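Local coordinates for putative lipoprotein (Clostridium difficile, PDB 4EXR), which is of unknown function but carries two PepSY (YPEB) domains, a family associated with peptidase propeptides, and forms a dimer, at residues V32-A37 / M114-A119; N39-K44 / Y64-V69; D43-A48 / L87-E92. All blocks are in the same frame, centred on the assembly; numbering follows the deposited sequence.

Contact 1. Residues V32-A37 / M114-A119; sequences VPYTDA and MTPQQA
The first turns of two helices, one from each PepSY sequence region, meet here through a tyrosine and a proline: Tyr34 opens helix 34-44 and Pro116 opens helix 116-126. The proline ring packs obliquely against the phenol. Pro116 CD lies 3.5 Å from Tyr34 CD1 and equally close to Tyr34 CE1, and Pro116 CG is 3.7 Å from Tyr34 CD1. This small apolar patch is the substance of the contact, since no hydrogen bond joins the two segments. Tyr34 reaches across because its CG sits between the backbone N and the carbonyl carbon (chi1 85°). Thr35 CG2 rests 3.6 Å above one face of the phenol, toward the rim. Tyr34 OH stops 4.1 Å from Met114 O, too far to bond. That carbonyl is instead paired with the hydroxyl of Tyr145 on strand 142-151.

On the proline side the helix start is held by reciprocal bonds. Gln118 N donates to Thr115 OG1 at 3.1 Å, and Thr115 N donates to Gln118 OE1 at 3.0 Å, the latter N-H pointing almost straight at its acceptor (168°) from a position tilted out of the carbonyl plane. The side chain of Gln118 thus folds back to the N-cap residue, Thr115. Trp134 and Tyr145 of the sheet also pack against both Tyr34 and Pro116. Thr115 and Gln118 form a capping box, placing Pro116 in the first turn right after the N-cap.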
loop_
_atom_site.group_PDB
_atom_site.type_symbol
_atom_site.label_atom_id
_atom_site.label_comp_id
_atom_site.label_asym_id
_atom_site.label_seq_id
_atom_site.Cartn_x
_atom_site.Cartn_y
_atom_site.Cartn_z
ATOM N N VAL A 32 20.943 10.931 -2.858
ATOM C CA VAL A 32 20.671 9.666 -3.543
ATOM C C VAL A 32 20.306 9.983 -4.983
ATOM O O VAL A 32 19.291 10.630 -5.244
ATOM C CB VAL A 32 19.511 8.902 -2.875
ATOM C CG1 VAL A 32 19.247 7.557 -3.581
ATOM C CG2 VAL A 32 19.799 8.690 -1.395
ATOM N N PRO A 33 21.151 9.566 -5.929
ATOM C CA PRO A 33 20.817 9.830 -7.332
ATOM C C PRO A 33 19.680 8.906 -7.801
ATOM O O PRO A 33 19.440 7.854 -7.197
ATOM C CB PRO A 33 22.124 9.533 -8.063
ATOM C CG PRO A 33 22.803 8.530 -7.215
ATOM C CD PRO A 33 22.421 8.837 -5.782
ATOM N N TYR A 34 18.972 9.298 -8.854
ATOM C CA TYR A 34 17.811 8.515 -9.280
ATOM C C TYR A 34 18.195 7.087 -9.656
ATOM O O TYR A 34 17.401 6.165 -9.501
ATOM C CB TYR A 34 17.057 9.213 -10.414
ATOM C CG TYR A 34 17.623 8.931 -11.785
ATOM C CD1 TYR A 34 18.735 9.617 -12.258
ATOM C CD2 TYR A 34 17.048 7.961 -12.603
ATOM C CE1 TYR A 34 19.255 9.352 -13.516
ATOM C CE2 TYR A 34 17.558 7.685 -13.851
ATOM C CZ TYR A 34 18.657 8.376 -14.304
ATOM O OH TYR A 34 19.152 8.087 -15.551
ATOM N N THR A 35 19.431 6.907 -10.113
ATOM C CA THR A 35 19.923 5.579 -10.487
ATOM C C THR A 35 20.052 4.639 -9.292
ATOM O O THR A 35 19.867 3.430 -9.428
ATOM C CB THR A 35 21.273 5.660 -11.237
ATOM O OG1 THR A 35 22.185 6.482 -10.501
ATOM C CG2 THR A 35 21.076 6.270 -12.615
ATOM N N ASP A 36 20.389 5.187 -8.124
ATOM C CA ASP A 36 20.414 4.395 -6.893
ATOM C C ASP A 36 19.020 3.934 -6.478
ATOM O O ASP A 36 18.855 2.816 -5.996
ATOM C CB ASP A 36 21.057 5.178 -5.736
ATOM C CG ASP A 36 22.574 5.088 -5.737
ATOM O OD1 ASP A 36 23.136 4.365 -6.588
ATOM O OD2 ASP A 36 23.205 5.740 -4.871
ATOM N N ALA A 37 18.019 4.794 -6.664
ATOM C CA ALA A 37 16.632 4.412 -6.379
ATOM C C ALA A 37 16.194 3.267 -7.309
ATOM O O ALA A 37 15.579 2.293 -6.876
ATOM C CB ALA A 37 15.711 5.612 -6.555
HETATM N N MSE A 114 19.279 10.944 -20.481
HETATM C CA MSE A 114 19.888 12.092 -19.832
HETATM C C MSE A 114 19.474 12.126 -18.360
HETATM O O MSE A 114 18.584 11.385 -17.942
HETATM C CB MSE A 114 19.458 13.373 -20.530
HETATM C CG MSE A 114 18.007 13.741 -20.294
HETATM SE SE MSE A 114 17.595 15.414 -21.218
HETATM C CE MSE A 114 18.276 14.892 -22.969
ATOM N N THR A 115 20.121 12.985 -17.575
ATOM C CA THR A 115 19.833 13.088 -16.150
ATOM C C THR A 115 18.595 13.939 -15.927
ATOM O O THR A 115 18.199 14.701 -16.802
ATOM C CB THR A 115 21.006 13.737 -15.387
ATOM O OG1 THR A 115 21.168 15.077 -15.850
ATOM C CG2 THR A 115 22.293 12.957 -15.618
ATOM N N PRO A 116 17.965 13.802 -14.752
ATOM C CA PRO A 116 16.818 14.653 -14.437
ATOM C C PRO A 116 17.194 16.141 -14.470
ATOM O O PRO A 116 16.390 16.973 -14.895
ATOM C CB PRO A 116 16.460 14.227 -13.009
ATOM C CG PRO A 116 16.915 12.808 -12.913
ATOM C CD PRO A 116 18.132 12.701 -13.785
ATOM N N GLN A 117 18.406 16.458 -14.026
ATOM C CA GLN A 117 18.916 17.828 -14.064
ATOM C C GLN A 117 18.916 18.369 -15.496
ATOM O O GLN A 117 18.405 19.461 -15.766
ATOM C CB GLN A 117 20.331 17.852 -13.486
ATOM C CG GLN A 117 21.078 19.144 -13.705
ATOM C CD GLN A 117 20.998 20.060 -12.507
ATOM O OE1 GLN A 117 19.946 20.182 -11.872
ATOM N NE2 GLN A 117 22.116 20.701 -12.178
ATOM N N GLN A 118 19.464 17.590 -16.423
ATOM C CA GLN A 118 19.446 17.975 -17.829
ATOM C C GLN A 118 18.033 18.164 -18.383
ATOM O O GLN A 118 17.780 19.101 -19.135
ATOM C CB GLN A 118 20.239 16.969 -18.674
ATOM C CG GLN A 118 21.751 17.066 -18.452
ATOM C CD GLN A 118 22.509 15.877 -19.021
ATOM O OE1 GLN A 118 21.983 14.767 -19.098
ATOM N NE2 GLN A 118 23.758 16.106 -19.415
ATOM N N ALA A 119 17.108 17.280 -18.021
ATOM C CA ALA A 119 15.732 17.425 -18.491
ATOM C C ALA A 119 15.056 18.678 -17.927
ATOM O O ALA A 119 14.345 19.383 -18.648
ATOM C CB ALA A 119 14.907 16.175 -18.159
#

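Contact 2. Residues N39-K44 / Y64-V69; sequences NIFKDK and YTVEGV
Phe41 of helix 34-44 drops its ring onto strand 61-69, a helix-on-sheet packing within the first PepSY region. The short helix and strand segments run in broadly the same direction, 34° apart, with their axes 9.3 Å from each other at closest approach. Along the strand, Tyr64 meets the earlier part of the helix, and Val66 is the first residue of 64-69 to touch Phe41. Its CG1 branch, anti to the backbone N, approaches the root of the aromatic side chain: it lies 3.6 Å from Phe41 CG and 3.7 Å from Phe41 CB. Val66 CB is also close, 3.9 Å from Phe41 CD2, and the two side chains cross at a slant.

Glu67 CB points away from the helix; its side chain touches Asp52, a sodium ligand, and lies about 7 Å from that ion. What Glu67 offers the helix is backbone alone, its carbonyl carbon C standing 4.1 Å from Phe41 CZ. Ile50 and Met77, on the strands flanking 61-69, and Ala48 of the loop after helix 34-44 also touch the buried phenyl ring.

Gly68 comes next, and with no side chain it lets the ring come right down on the main chain. Phe41 holds its CG anti to the backbone N (chi1 -180°), which carries the ring's far end past Val66 to this point, where Phe41 CZ lies 3.5 Å from Gly68 N and 3.6 Å from Gly68 CA.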
loop_
_atom_site.group_PDB
_atom_site.type_symbol
_atom_site.label_atom_id
_atom_site.label_comp_id
_atom_site.label_asym_id
_atom_site.label_seq_id
_atom_site.Cartn_x
_atom_site.Cartn_y
_atom_site.Cartn_z
ATOM N N ASN A 39 18.208 1.121 -8.701
ATOM C CA ASN A 39 18.953 -0.074 -8.288
ATOM C C ASN A 39 18.411 -0.747 -7.031
ATOM O O ASN A 39 18.411 -1.972 -6.936
ATOM C CB ASN A 39 20.454 0.233 -8.131
ATOM C CG ASN A 39 21.128 0.545 -9.467
ATOM O OD1 ASN A 39 20.645 0.149 -10.528
ATOM N ND2 ASN A 39 22.233 1.273 -9.416
ATOM N N ILE A 40 17.954 0.048 -6.067
ATOM C CA ILE A 40 17.320 -0.494 -4.868
ATOM C C ILE A 40 16.073 -1.291 -5.265
ATOM O O ILE A 40 15.860 -2.426 -4.817
ATOM C CB ILE A 40 16.942 0.634 -3.874
ATOM C CG1 ILE A 40 18.200 1.220 -3.221
ATOM C CG2 ILE A 40 16.010 0.116 -2.788
ATOM C CD1 ILE A 40 17.952 2.550 -2.558
ATOM N N PHE A 41 15.265 -0.710 -6.143
ATOM C CA PHE A 41 14.058 -1.389 -6.600
ATOM C C PHE A 41 14.406 -2.703 -7.317
ATOM O O PHE A 41 13.831 -3.758 -7.032
ATOM C CB PHE A 41 13.260 -0.474 -7.538
ATOM C CG PHE A 41 11.989 -1.099 -8.047
ATOM C CD1 PHE A 41 11.992 -1.876 -9.197
ATOM C CD2 PHE A 41 10.796 -0.916 -7.366
ATOM C CE1 PHE A 41 10.828 -2.477 -9.661
ATOM C CE2 PHE A 41 9.626 -1.507 -7.826
ATOM C CZ PHE A 41 9.647 -2.285 -8.981
ATOM N N LYS A 42 15.341 -2.627 -8.255
ATOM C CA LYS A 42 15.678 -3.776 -9.092
ATOM C C LYS A 42 16.334 -4.886 -8.289
ATOM O O LYS A 42 16.189 -6.069 -8.601
ATOM C CB LYS A 42 16.611 -3.343 -10.213
ATOM C CG LYS A 42 15.923 -2.634 -11.354
ATOM C CD LYS A 42 16.931 -2.358 -12.442
ATOM C CE LYS A 42 16.254 -2.029 -13.751
ATOM N NZ LYS A 42 17.263 -1.670 -14.787
ATOM N N ASP A 43 17.070 -4.496 -7.257
ATOM C CA ASP A 43 17.714 -5.460 -6.382
ATOM C C ASP A 43 16.692 -6.260 -5.569
ATOM O O ASP A 43 16.900 -7.444 -5.292
ATOM C CB ASP A 43 18.699 -4.758 -5.452
ATOM C CG ASP A 43 19.435 -5.725 -4.548
ATOM O OD1 ASP A 43 19.774 -6.834 -5.019
ATOM O OD2 ASP A 43 19.667 -5.382 -3.368
ATOM N N LYS A 44 15.590 -5.615 -5.197
ATOM C CA LYS A 44 14.558 -6.259 -4.385
ATOM C C LYS A 44 13.601 -7.086 -5.242
ATOM O O LYS A 44 13.157 -8.166 -4.846
ATOM C CB LYS A 44 13.764 -5.209 -3.601
ATOM C CG LYS A 44 12.612 -5.774 -2.777
ATOM C CD LYS A 44 13.028 -6.037 -1.340
ATOM C CE LYS A 44 11.969 -6.838 -0.585
ATOM N NZ LYS A 44 10.720 -6.071 -0.303
ATOM N N TYR A 64 11.625 9.578 -3.847
ATOM C CA TYR A 64 11.501 8.848 -5.101
ATOM C C TYR A 64 10.395 7.833 -4.958
ATOM O O TYR A 64 10.334 7.116 -3.956
ATOM C CB TYR A 64 12.782 8.066 -5.407
ATOM C CG TYR A 64 13.978 8.903 -5.798
ATOM C CD1 TYR A 64 14.034 9.546 -7.039
ATOM C CD2 TYR A 64 15.075 9.012 -4.946
ATOM C CE1 TYR A 64 15.148 10.308 -7.397
ATOM C CE2 TYR A 64 16.186 9.760 -5.296
ATOM C CZ TYR A 64 16.222 10.404 -6.511
ATOM O OH TYR A 64 17.341 11.141 -6.836
ATOM N N THR A 65 9.521 7.759 -5.959
ATOM C CA THR A 65 8.557 6.663 -6.016
ATOM C C THR A 65 8.923 5.856 -7.247
ATOM O O THR A 65 9.028 6.418 -8.330
ATOM C CB THR A 65 7.107 7.186 -6.114
ATOM O OG1 THR A 65 6.829 8.006 -4.972
ATOM C CG2 THR A 65 6.079 6.022 -6.177
ATOM N N VAL A 66 9.167 4.558 -7.062
ATOM C CA VAL A 66 9.530 3.670 -8.159
ATOM C C VAL A 66 8.444 2.610 -8.236
ATOM O O VAL A 66 8.131 1.965 -7.233
ATOM C CB VAL A 66 10.875 2.962 -7.910
ATOM C CG1 VAL A 66 11.341 2.243 -9.190
ATOM C CG2 VAL A 66 11.938 3.954 -7.429
ATOM N N GLU A 67 7.859 2.439 -9.418
ATOM C CA GLU A 67 6.794 1.450 -9.583
ATOM C C GLU A 67 7.154 0.509 -10.706
ATOM O O GLU A 67 7.696 0.928 -11.721
ATOM C CB GLU A 67 5.465 2.138 -9.870
ATOM C CG GLU A 67 5.084 3.136 -8.754
ATOM C CD GLU A 67 3.874 4.004 -9.084
ATOM O OE1 GLU A 67 2.727 3.524 -8.945
ATOM O OE2 GLU A 67 4.082 5.177 -9.466
ATOM N N GLY A 68 6.865 -0.772 -10.511
ATOM C CA GLY A 68 7.171 -1.752 -11.533
ATOM C C GLY A 68 6.194 -2.902 -11.468
ATOM O O GLY A 68 5.351 -2.958 -10.572
ATOM N N VAL A 69 6.320 -3.819 -12.413
ATOM C CA VAL A 69 5.424 -4.961 -12.496
ATOM C C VAL A 69 6.192 -6.196 -12.939
ATOM O O VAL A 69 7.231 -6.097 -13.612
ATOM C CB VAL A 69 4.279 -4.723 -13.524
ATOM C CG1 VAL A 69 3.425 -3.509 -13.135
ATOM C CG2 VAL A 69 4.838 -4.564 -14.951
#

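Contact 3. Residues D43-A48 / L87-E92; sequences DKYKDA and LEDKTE. With PO4 (phosphate ion), chain C; PO4 (phosphate ion), chain B.
Asp89 on strand 86-93 is gripped from across by Lys44, the last residue of helix 34-44, and Tyr45, the first after it, one for each carboxylate oxygen. Lys44 NZ forms a salt bridge with Asp89 OD2, modelled at 2.5 Å, and Tyr45 OH donates to Asp89 OD1 at 2.3 Å; both are very short, so the exact lengths are doubtful. Asp89 OD1 lies in the plane of the phenol at its edge, while the carboxylate itself stands nearly perpendicular to the ring (86°). A third bond, Lys44 NZ to Tyr45 OH at 3.2 Å, closes the group, and Thr91 OG1 lies 3.5 Å from Tyr45 OH.

Lys44 bends at chi2 and chi4, and its CG sits 3.5 Å above the centre of the Tyr45 ring; Tyr75 of strand 73-80 stacks on that ring. The type I turn from Tyr45 to Ala48 leads out of the helix.

Strand 86-93 is one of the two edge strands of its chain's sheet, and residues 88-92 pair antiparallel with a strand of the second subunit, so the sheet continues through the dimer. Lys90 points away from Asp89's partners and, extended, Lys90 NZ donates to O2 of the chain B phosphate (2.8 Å) and to O3 of the chain C phosphate (2.9 Å). Lys76 of this chain and Lys76 and Lys90 of the second subunit also bind phosphate, an ion probably taken from the crystallisation liquor.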
loop_
_atom_site.group_PDB
_atom_site.type_symbol
_atom_site.label_atom_id
_atom_site.label_comp_id
_atom_site.label_asym_id
_atom_site.label_seq_id
_atom_site.Cartn_x
_atom_site.Cartn_y
_atom_site.Cartn_z
ATOM N N ASP A 43 17.070 -4.496 -7.257
ATOM C CA ASP A 43 17.714 -5.460 -6.382
ATOM C C ASP A 43 16.692 -6.260 -5.569
ATOM O O ASP A 43 16.900 -7.444 -5.292
ATOM C CB ASP A 43 18.699 -4.758 -5.452
ATOM C CG ASP A 43 19.435 -5.725 -4.548
ATOM O OD1 ASP A 43 19.774 -6.834 -5.019
ATOM O OD2 ASP A 43 19.667 -5.382 -3.368
ATOM N N LYS A 44 15.590 -5.615 -5.197
ATOM C CA LYS A 44 14.558 -6.259 -4.385
ATOM C C LYS A 44 13.601 -7.086 -5.242
ATOM O O LYS A 44 13.157 -8.166 -4.846
ATOM C CB LYS A 44 13.764 -5.209 -3.601
ATOM C CG LYS A 44 12.612 -5.774 -2.777
ATOM C CD LYS A 44 13.028 -6.037 -1.340
ATOM C CE LYS A 44 11.969 -6.838 -0.585
ATOM N NZ LYS A 44 10.720 -6.071 -0.303
ATOM N N TYR A 45 13.277 -6.561 -6.418
ATOM C CA TYR A 45 12.326 -7.188 -7.318
ATOM C C TYR A 45 13.048 -7.471 -8.631
ATOM O O TYR A 45 12.909 -6.740 -9.615
ATOM C CB TYR A 45 11.104 -6.279 -7.490
ATOM C CG TYR A 45 10.394 -6.040 -6.174
ATOM C CD1 TYR A 45 9.823 -7.100 -5.475
ATOM C CD2 TYR A 45 10.308 -4.761 -5.615
ATOM C CE1 TYR A 45 9.187 -6.904 -4.264
ATOM C CE2 TYR A 45 9.669 -4.556 -4.392
ATOM C CZ TYR A 45 9.110 -5.630 -3.727
ATOM O OH TYR A 45 8.462 -5.446 -2.524
ATOM N N LYS A 46 13.811 -8.559 -8.627
ATOM C CA LYS A 46 14.766 -8.859 -9.688
ATOM C C LYS A 46 14.132 -9.186 -11.037
ATOM O O LYS A 46 14.795 -9.094 -12.066
ATOM C CB LYS A 46 15.695 -9.998 -9.250
ATOM C CG LYS A 46 16.494 -9.679 -7.993
ATOM C CD LYS A 46 17.326 -10.863 -7.530
ATOM C CE LYS A 46 18.077 -10.529 -6.248
ATOM N NZ LYS A 46 18.984 -9.356 -6.427
ATOM N N ASP A 47 12.857 -9.553 -11.033
ATOM C CA ASP A 47 12.164 -9.901 -12.279
ATOM C C ASP A 47 11.182 -8.821 -12.744
ATOM O O ASP A 47 10.506 -8.972 -13.765
ATOM C CB ASP A 47 11.442 -11.247 -12.137
ATOM C CG ASP A 47 11.011 -11.823 -13.478
ATOM O OD1 ASP A 47 11.738 -11.613 -14.478
ATOM O OD2 ASP A 47 9.942 -12.469 -13.534
ATOM N N ALA A 48 11.111 -7.719 -12.003
ATOM C CA ALA A 48 10.137 -6.677 -12.319
ATOM C C ALA A 48 10.685 -5.670 -13.337
ATOM O O ALA A 48 11.887 -5.398 -13.365
ATOM C CB ALA A 48 9.717 -5.944 -11.036
ATOM N N LEU A 87 10.537 4.164 2.608
ATOM C CA LEU A 87 9.370 4.689 3.315
ATOM C C LEU A 87 8.115 3.851 3.040
ATOM O O LEU A 87 7.172 3.827 3.827
ATOM C CB LEU A 87 9.110 6.112 2.856
ATOM C CG LEU A 87 10.331 7.014 3.073
ATOM C CD1 LEU A 87 10.050 8.407 2.556
ATOM C CD2 LEU A 87 10.719 7.022 4.551
ATOM N N GLU A 88 8.104 3.193 1.900
ATOM C CA GLU A 88 7.010 2.291 1.566
ATOM C C GLU A 88 7.530 1.194 0.657
ATOM O O GLU A 88 8.379 1.440 -0.193
ATOM C CB GLU A 88 5.847 3.031 0.899
ATOM C CG GLU A 88 4.671 2.099 0.572
ATOM C CD GLU A 88 3.490 2.785 -0.097
ATOM O OE1 GLU A 88 3.596 3.968 -0.473
ATOM O OE2 GLU A 88 2.444 2.121 -0.256
ATOM N N ASP A 89 7.026 -0.023 0.852
ATOM C CA ASP A 89 7.335 -1.136 -0.036
ATOM C C ASP A 89 6.041 -1.941 -0.153
ATOM O O ASP A 89 5.638 -2.617 0.796
ATOM C CB ASP A 89 8.468 -1.978 0.560
ATOM C CG ASP A 89 8.903 -3.124 -0.342
ATOM O OD1 ASP A 89 8.190 -3.457 -1.318
ATOM O OD2 ASP A 89 9.962 -3.719 -0.053
ATOM N N LYS A 90 5.389 -1.840 -1.305
ATOM C CA LYS A 90 4.051 -2.392 -1.463
ATOM C C LYS A 90 3.986 -3.328 -2.665
ATOM O O LYS A 90 4.421 -2.971 -3.760
ATOM C CB LYS A 90 3.054 -1.246 -1.635
ATOM C CG LYS A 90 1.605 -1.670 -1.779
ATOM C CD LYS A 90 0.778 -0.466 -2.169
ATOM C CE LYS A 90 -0.701 -0.732 -2.089
ATOM N NZ LYS A 90 -1.460 0.385 -2.722
ATOM N N THR A 91 3.460 -4.529 -2.436
ATOM C CA THR A 91 3.182 -5.489 -3.497
ATOM C C THR A 91 1.666 -5.672 -3.552
ATOM O O THR A 91 1.034 -5.806 -2.509
ATOM C CB THR A 91 3.794 -6.866 -3.158
ATOM O OG1 THR A 91 5.207 -6.730 -2.953
ATOM C CG2 THR A 91 3.527 -7.880 -4.285
ATOM N N GLU A 92 1.090 -5.685 -4.752
ATOM C CA GLU A 92 -0.330 -6.002 -4.922
ATOM C C GLU A 92 -0.496 -6.898 -6.135
ATOM O O GLU A 92 0.146 -6.678 -7.161
ATOM C CB GLU A 92 -1.155 -4.741 -5.196
ATOM C CG GLU A 92 -1.602 -3.931 -4.004
ATOM C CD GLU A 92 -2.520 -2.789 -4.423
ATOM O OE1 GLU A 92 -2.003 -1.740 -4.864
ATOM O OE2 GLU A 92 -3.757 -2.950 -4.340
HETATM P P PO4 C . -0.789 3.858 -0.905
HETATM O O1 PO4 C . -1.122 5.281 -1.285
HETATM O O2 PO4 C . -0.594 3.772 0.590
HETATM O O3 PO4 C . -1.904 2.939 -1.335
HETATM O O4 PO4 C . 0.485 3.461 -1.586
HETATM P P PO4 B . -3.998 0.447 0.374
HETATM O O1 PO4 B . -5.482 0.658 0.553
HETATM O O2 PO4 B . -3.711 0.101 -1.068
HETATM O O3 PO4 B . -3.252 1.698 0.763
HETATM O O4 PO4 B . -3.563 -0.692 1.244
#

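Helix 34-44 runs through all three contacts: its first turn takes part in contact 1, its later turns in contact 2, and its end, with the turn after it, in contact 3. Contacts 2 and 3 both fall between residues 37 and 114, the two sides of contact 1, with strand 61-69 before strand 86-93. Their centres are about 6 Å apart, and they touch at Ala48, which packs on Phe41 and on Val69 O. The centre of contact 1 lies about 14 Å from that of contact 2, joined to it through Tyr64 OH, and about 20 Å from that of contact 3. The helix thus runs from the contact between the two PepSY regions to the strand that pairs across the dimer.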